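Long-range contact in chitin elicitor-binding protein (Oryza sativa subsp. japonica, PDB 5JCD), which binds chitin oligosaccharides from fungal cell walls through its LysM-containing ectodomain and helps pass the elicitor signal to rice defence responses: residues A[3-17]-A[134-148]. Sequence-based numbering, arbitrary orientation.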
loop_
_atom_site.group_PDB
_atom_site.type_symbol
_atom_site.label_atom_id
_atom_site.label_comp_id
_atom_site.label_asym_id
_atom_site.label_seq_id
_atom_site.Cartn_x
_atom_site.Cartn_y
_atom_site.Cartn_z
ATOM N N PHE A 3 6.804 -0.034 6.379
ATOM C CA PHE A 3 7.887 -0.813 5.751
ATOM C C PHE A 3 9.184 -0.092 5.987
ATOM O O PHE A 3 9.259 1.124 5.938
ATOM C CB PHE A 3 7.731 -1.014 4.237
ATOM C CG PHE A 3 6.601 -1.917 3.847
ATOM C CD1 PHE A 3 5.908 -2.655 4.812
ATOM C CD2 PHE A 3 6.227 -2.030 2.511
ATOM C CE1 PHE A 3 4.859 -3.467 4.456
ATOM C CE2 PHE A 3 5.170 -2.851 2.139
ATOM C CZ PHE A 3 4.482 -3.568 3.112
ATOM N N THR A 4 10.205 -0.868 6.274
ATOM C CA THR A 4 11.524 -0.342 6.518
ATOM C C THR A 4 12.253 0.107 5.218
ATOM O O THR A 4 12.064 -0.468 4.152
ATOM C CB THR A 4 12.301 -1.428 7.316
ATOM O OG1 THR A 4 12.208 -1.135 8.719
ATOM C CG2 THR A 4 13.739 -1.583 6.875
ATOM N N CYS A 5 13.088 1.138 5.322
ATOM C CA CYS A 5 13.902 1.597 4.204
ATOM C C CYS A 5 15.191 2.189 4.753
ATOM O O CYS A 5 15.149 3.062 5.620
ATOM C CB CYS A 5 13.168 2.656 3.379
ATOM S SG CYS A 5 14.062 3.186 1.906
ATOM N N ALA A 6 16.328 1.737 4.224
ATOM C CA ALA A 6 17.629 2.062 4.800
ATOM C C ALA A 6 18.538 2.942 3.923
ATOM O O ALA A 6 19.682 3.205 4.296
ATOM C CB ALA A 6 18.357 0.775 5.143
ATOM N N VAL A 7 18.027 3.399 2.783
ATOM C CA VAL A 7 18.794 4.233 1.870
ATOM C C VAL A 7 18.756 5.687 2.292
ATOM O O VAL A 7 18.082 6.035 3.263
ATOM C CB VAL A 7 18.269 4.099 0.448
ATOM C CG1 VAL A 7 18.298 2.612 0.007
ATOM C CG2 VAL A 7 16.870 4.651 0.372
ATOM N N ALA A 8 19.457 6.546 1.555
ATOM C CA ALA A 8 19.554 7.948 1.942
ATOM C C ALA A 8 18.190 8.608 2.013
ATOM O O ALA A 8 17.357 8.476 1.103
ATOM C CB ALA A 8 20.443 8.719 0.983
ATOM N N SER A 9 17.985 9.332 3.103
ATOM C CA SER A 9 16.763 10.077 3.318
ATOM C C SER A 9 16.504 11.003 2.145
ATOM O O SER A 9 17.420 11.644 1.643
ATOM C CB SER A 9 16.865 10.876 4.604
ATOM O OG SER A 9 15.707 11.666 4.766
ATOM N N GLY A 10 15.252 11.059 1.707
ATOM C CA GLY A 10 14.881 11.856 0.551
ATOM C C GLY A 10 14.863 11.035 -0.721
ATOM O O GLY A 10 14.430 11.516 -1.760
ATOM N N THR A 11 15.318 9.784 -0.646
ATOM C CA THR A 11 15.286 8.900 -1.814
ATOM C C THR A 11 13.848 8.704 -2.270
ATOM O O THR A 11 12.947 8.456 -1.475
ATOM C CB THR A 11 15.897 7.512 -1.513
ATOM O OG1 THR A 11 17.288 7.657 -1.211
ATOM C CG2 THR A 11 15.725 6.550 -2.709
ATOM N N THR A 12 13.655 8.803 -3.570
ATOM C CA THR A 12 12.365 8.596 -4.153
ATOM C C THR A 12 12.432 7.440 -5.150
ATOM O O THR A 12 13.384 7.367 -5.934
ATOM C CB THR A 12 11.894 9.944 -4.795
ATOM O OG1 THR A 12 10.898 10.547 -3.953
ATOM C CG2 THR A 12 11.380 9.766 -6.211
ATOM N N CYS A 13 11.419 6.564 -5.115
ATOM C CA CYS A 13 11.266 5.456 -6.072
ATOM C C CYS A 13 9.778 5.149 -6.307
ATOM O O CYS A 13 8.905 5.771 -5.708
ATOM C CB CYS A 13 12.003 4.179 -5.599
ATOM S SG CYS A 13 11.401 3.416 -4.010
ATOM N N LYS A 14 9.502 4.214 -7.209
ATOM C CA LYS A 14 8.146 3.752 -7.466
ATOM C C LYS A 14 7.768 2.490 -6.637
ATOM O O LYS A 14 8.490 1.499 -6.650
ATOM C CB LYS A 14 7.973 3.498 -8.975
ATOM C CG LYS A 14 6.513 3.487 -9.420
ATOM C CD LYS A 14 6.362 3.508 -10.945
ATOM C CE LYS A 14 6.231 2.119 -11.566
ATOM N NZ LYS A 14 7.524 1.520 -12.026
ATOM N N SER A 15 6.633 2.531 -5.934
ATOM C CA SER A 15 6.125 1.384 -5.168
ATOM C C SER A 15 4.662 1.166 -5.501
ATOM O O SER A 15 4.097 1.873 -6.343
ATOM C CB SER A 15 6.222 1.639 -3.667
ATOM O OG SER A 15 7.550 1.721 -3.210
ATOM N N ALA A 16 4.043 0.199 -4.828
ATOM C CA ALA A 16 2.614 -0.064 -5.006
ATOM C C ALA A 16 1.957 -0.711 -3.786
ATOM O O ALA A 16 2.637 -1.328 -2.970
ATOM C CB ALA A 16 2.382 -0.964 -6.252
ATOM N N ILE A 17 0.636 -0.582 -3.685
ATOM C CA ILE A 17 -0.154 -1.472 -2.834
ATOM C C ILE A 17 -1.053 -2.301 -3.729
ATOM O O ILE A 17 -1.521 -1.824 -4.758
ATOM C CB ILE A 17 -1.055 -0.713 -1.798
ATOM C CG1 ILE A 17 -2.031 0.240 -2.523
ATOM C CG2 ILE A 17 -0.204 0.020 -0.758
ATOM C CD1 ILE A 17 -3.058 1.004 -1.598
ATOM N N CYS A 134 5.983 1.507 2.119
ATOM C CA CYS A 134 6.805 1.280 0.951
ATOM C C CYS A 134 8.260 1.292 1.351
ATOM O O CYS A 134 8.594 1.498 2.512
ATOM C CB CYS A 134 6.548 2.356 -0.126
ATOM S SG CYS A 134 6.879 4.082 0.375
ATOM N N SER A 135 9.119 1.057 0.368
ATOM C CA SER A 135 10.552 1.124 0.568
ATOM C C SER A 135 11.210 1.300 -0.777
ATOM O O SER A 135 10.607 1.005 -1.823
ATOM C CB SER A 135 11.077 -0.153 1.218
ATOM O OG SER A 135 12.483 -0.085 1.414
ATOM N N CYS A 136 12.454 1.750 -0.753
ATOM C CA CYS A 136 13.232 1.772 -1.975
ATOM C C CYS A 136 14.476 0.880 -1.812
ATOM O O CYS A 136 15.395 0.958 -2.624
ATOM C CB CYS A 136 13.622 3.203 -2.344
ATOM S SG CYS A 136 12.235 4.411 -2.462
ATOM N N ASP A 137 14.521 0.058 -0.756
ATOM C CA ASP A 137 15.663 -0.838 -0.521
ATOM C C ASP A 137 15.762 -1.770 -1.700
ATOM O O ASP A 137 14.744 -2.168 -2.256
ATOM C CB ASP A 137 15.479 -1.725 0.717
ATOM C CG ASP A 137 15.621 -0.973 2.030
ATOM O OD1 ASP A 137 16.327 0.056 2.074
ATOM O OD2 ASP A 137 15.003 -1.420 3.022
ATOM N N LYS A 138 16.991 -2.108 -2.076
ATOM C CA LYS A 138 17.244 -3.178 -3.028
ATOM C C LYS A 138 17.067 -4.543 -2.344
ATOM O O LYS A 138 17.043 -4.646 -1.110
ATOM C CB LYS A 138 18.662 -3.047 -3.582
ATOM C CG LYS A 138 18.819 -1.875 -4.564
ATOM C CD LYS A 138 20.270 -1.599 -4.933
ATOM C CE LYS A 138 20.383 -0.312 -5.775
ATOM N NZ LYS A 138 20.688 -0.528 -7.224
ATOM N N GLU A 139 16.896 -5.584 -3.145
ATOM C CA GLU A 139 16.831 -6.936 -2.609
ATOM C C GLU A 139 18.090 -7.713 -3.015
ATOM O O GLU A 139 18.236 -8.131 -4.175
ATOM C CB GLU A 139 15.560 -7.652 -3.075
ATOM C CG GLU A 139 15.326 -8.999 -2.395
ATOM C CD GLU A 139 15.385 -8.894 -0.881
ATOM O OE1 GLU A 139 15.788 -9.878 -0.227
ATOM O OE2 GLU A 139 15.018 -7.830 -0.338
ATOM N N GLU A 140 18.991 -7.887 -2.051
ATOM C CA GLU A 140 20.286 -8.513 -2.288
ATOM C C GLU A 140 21.008 -7.883 -3.488
ATOM O O GLU A 140 21.463 -8.588 -4.400
ATOM C CB GLU A 140 20.133 -10.027 -2.475
ATOM C CG GLU A 140 20.791 -10.861 -1.361
ATOM C CD GLU A 140 19.794 -11.493 -0.392
ATOM O OE1 GLU A 140 19.206 -12.548 -0.723
ATOM O OE2 GLU A 140 19.608 -10.936 0.715
ATOM N N GLY A 141 21.088 -6.551 -3.492
ATOM C CA GLY A 141 21.813 -5.825 -4.522
ATOM C C GLY A 141 21.051 -5.541 -5.811
ATOM O O GLY A 141 21.538 -4.803 -6.681
ATOM N N SER A 142 19.851 -6.103 -5.945
ATOM C CA SER A 142 19.067 -5.900 -7.162
ATOM C C SER A 142 17.954 -4.876 -6.953
ATOM O O SER A 142 17.460 -4.690 -5.839
ATOM C CB SER A 142 18.436 -7.203 -7.631
ATOM O OG SER A 142 19.376 -8.032 -8.261
ATOM N N ASN A 143 17.562 -4.215 -8.037
ATOM C CA ASN A 143 16.465 -3.269 -7.977
ATOM C C ASN A 143 15.109 -3.957 -8.003
ATOM O O ASN A 143 14.867 -4.870 -8.796
ATOM C CB ASN A 143 16.581 -2.225 -9.085
ATOM C CG ASN A 143 17.596 -1.151 -8.744
ATOM O OD1 ASN A 143 18.738 -1.173 -9.203
ATOM N ND2 ASN A 143 17.181 -0.207 -7.897
ATOM N N VAL A 144 14.238 -3.529 -7.096
ATOM C CA VAL A 144 12.911 -4.125 -6.982
ATOM C C VAL A 144 11.842 -3.047 -6.858
ATOM O O VAL A 144 12.114 -1.921 -6.458
ATOM C CB VAL A 144 12.803 -5.047 -5.745
ATOM C CG1 VAL A 144 13.444 -6.408 -6.013
ATOM C CG2 VAL A 144 13.412 -4.370 -4.528
ATOM N N MET A 145 10.616 -3.416 -7.189
ATOM C CA MET A 145 9.470 -2.611 -6.850
ATOM C C MET A 145 8.789 -3.215 -5.626
ATOM O O MET A 145 8.357 -4.367 -5.662
ATOM C CB MET A 145 8.474 -2.570 -8.013
ATOM C CG MET A 145 7.419 -1.464 -7.826
ATOM S SD MET A 145 5.874 -1.779 -8.654
ATOM C CE MET A 145 6.416 -2.159 -10.312
ATOM N N HIS A 146 8.729 -2.460 -4.537
ATOM C CA HIS A 146 8.050 -2.952 -3.337
ATOM C C HIS A 146 6.523 -2.876 -3.406
ATOM O O HIS A 146 5.940 -1.825 -3.643
ATOM C CB HIS A 146 8.566 -2.237 -2.101
ATOM C CG HIS A 146 9.989 -2.575 -1.781
ATOM N ND1 HIS A 146 10.338 -3.589 -0.926
ATOM C CD2 HIS A 146 11.146 -2.021 -2.211
ATOM C CE1 HIS A 146 11.657 -3.643 -0.823
ATOM N NE2 HIS A 146 12.167 -2.706 -1.596
ATOM N N LEU A 147 5.894 -4.015 -3.168
ATOM C CA LEU A 147 4.450 -4.153 -3.214
ATOM C C LEU A 147 3.927 -4.529 -1.842
ATOM O O LEU A 147 4.384 -5.507 -1.241
ATOM C CB LEU A 147 4.064 -5.245 -4.198
ATOM C CG LEU A 147 2.592 -5.640 -4.306
ATOM C CD1 LEU A 147 1.773 -4.503 -4.899
ATOM C CD2 LEU A 147 2.402 -6.917 -5.134
ATOM N N ALA A 148 2.993 -3.724 -1.344
ATOM C CA ALA A 148 2.307 -4.002 -0.092
ATOM C C ALA A 148 1.193 -4.965 -0.381
ATOM O O ALA A 148 0.335 -4.684 -1.228
ATOM C CB ALA A 148 1.749 -2.722 0.517
HETATM O O HOH W 1 9.494 0.277 -4.703
#
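A disulfide between Cys13 and Cys136 welds the two segments together, its S–S torsion of -94° near the usual right angle. Beside it, Ser135 OG donates to a lone pair of Thr4 O (2.8 Å) while accepting from Asp137 N, which closes an ST turn. With Asp137 N held in this way, its carboxylate meets the other segment: OD1, through its syn lone pair, takes a nearly straight bond from Ala6 N (2.7 Å), and OD2 forms a salt bridge with Arg174. An asparagine in its place would probably leave Arg174 without the negative charge it pairs with. Further along, strands 12-17 and 145-148 run parallel, joining an N-terminal βααβ unit, consistent with a LysM fold, to the first strand of the C-terminal LysM domain, whose last strand, 188-193, runs antiparallel to 145-150. Ala16 pairs twice, its N with His146 O (3.0 Å) and its O with Ala148 N (2.9 Å). Where the strands splay apart, one water joins Lys14 O, Ser15 OG, Ser135 O and His146 N. Ser135 CB sits over the centre of one face of the His146 ring, which donates through NE2, in the ring plane, to Asp137 O (2.7 Å). Ala148 CB packs against Ile17 CG2 (3.6 Å).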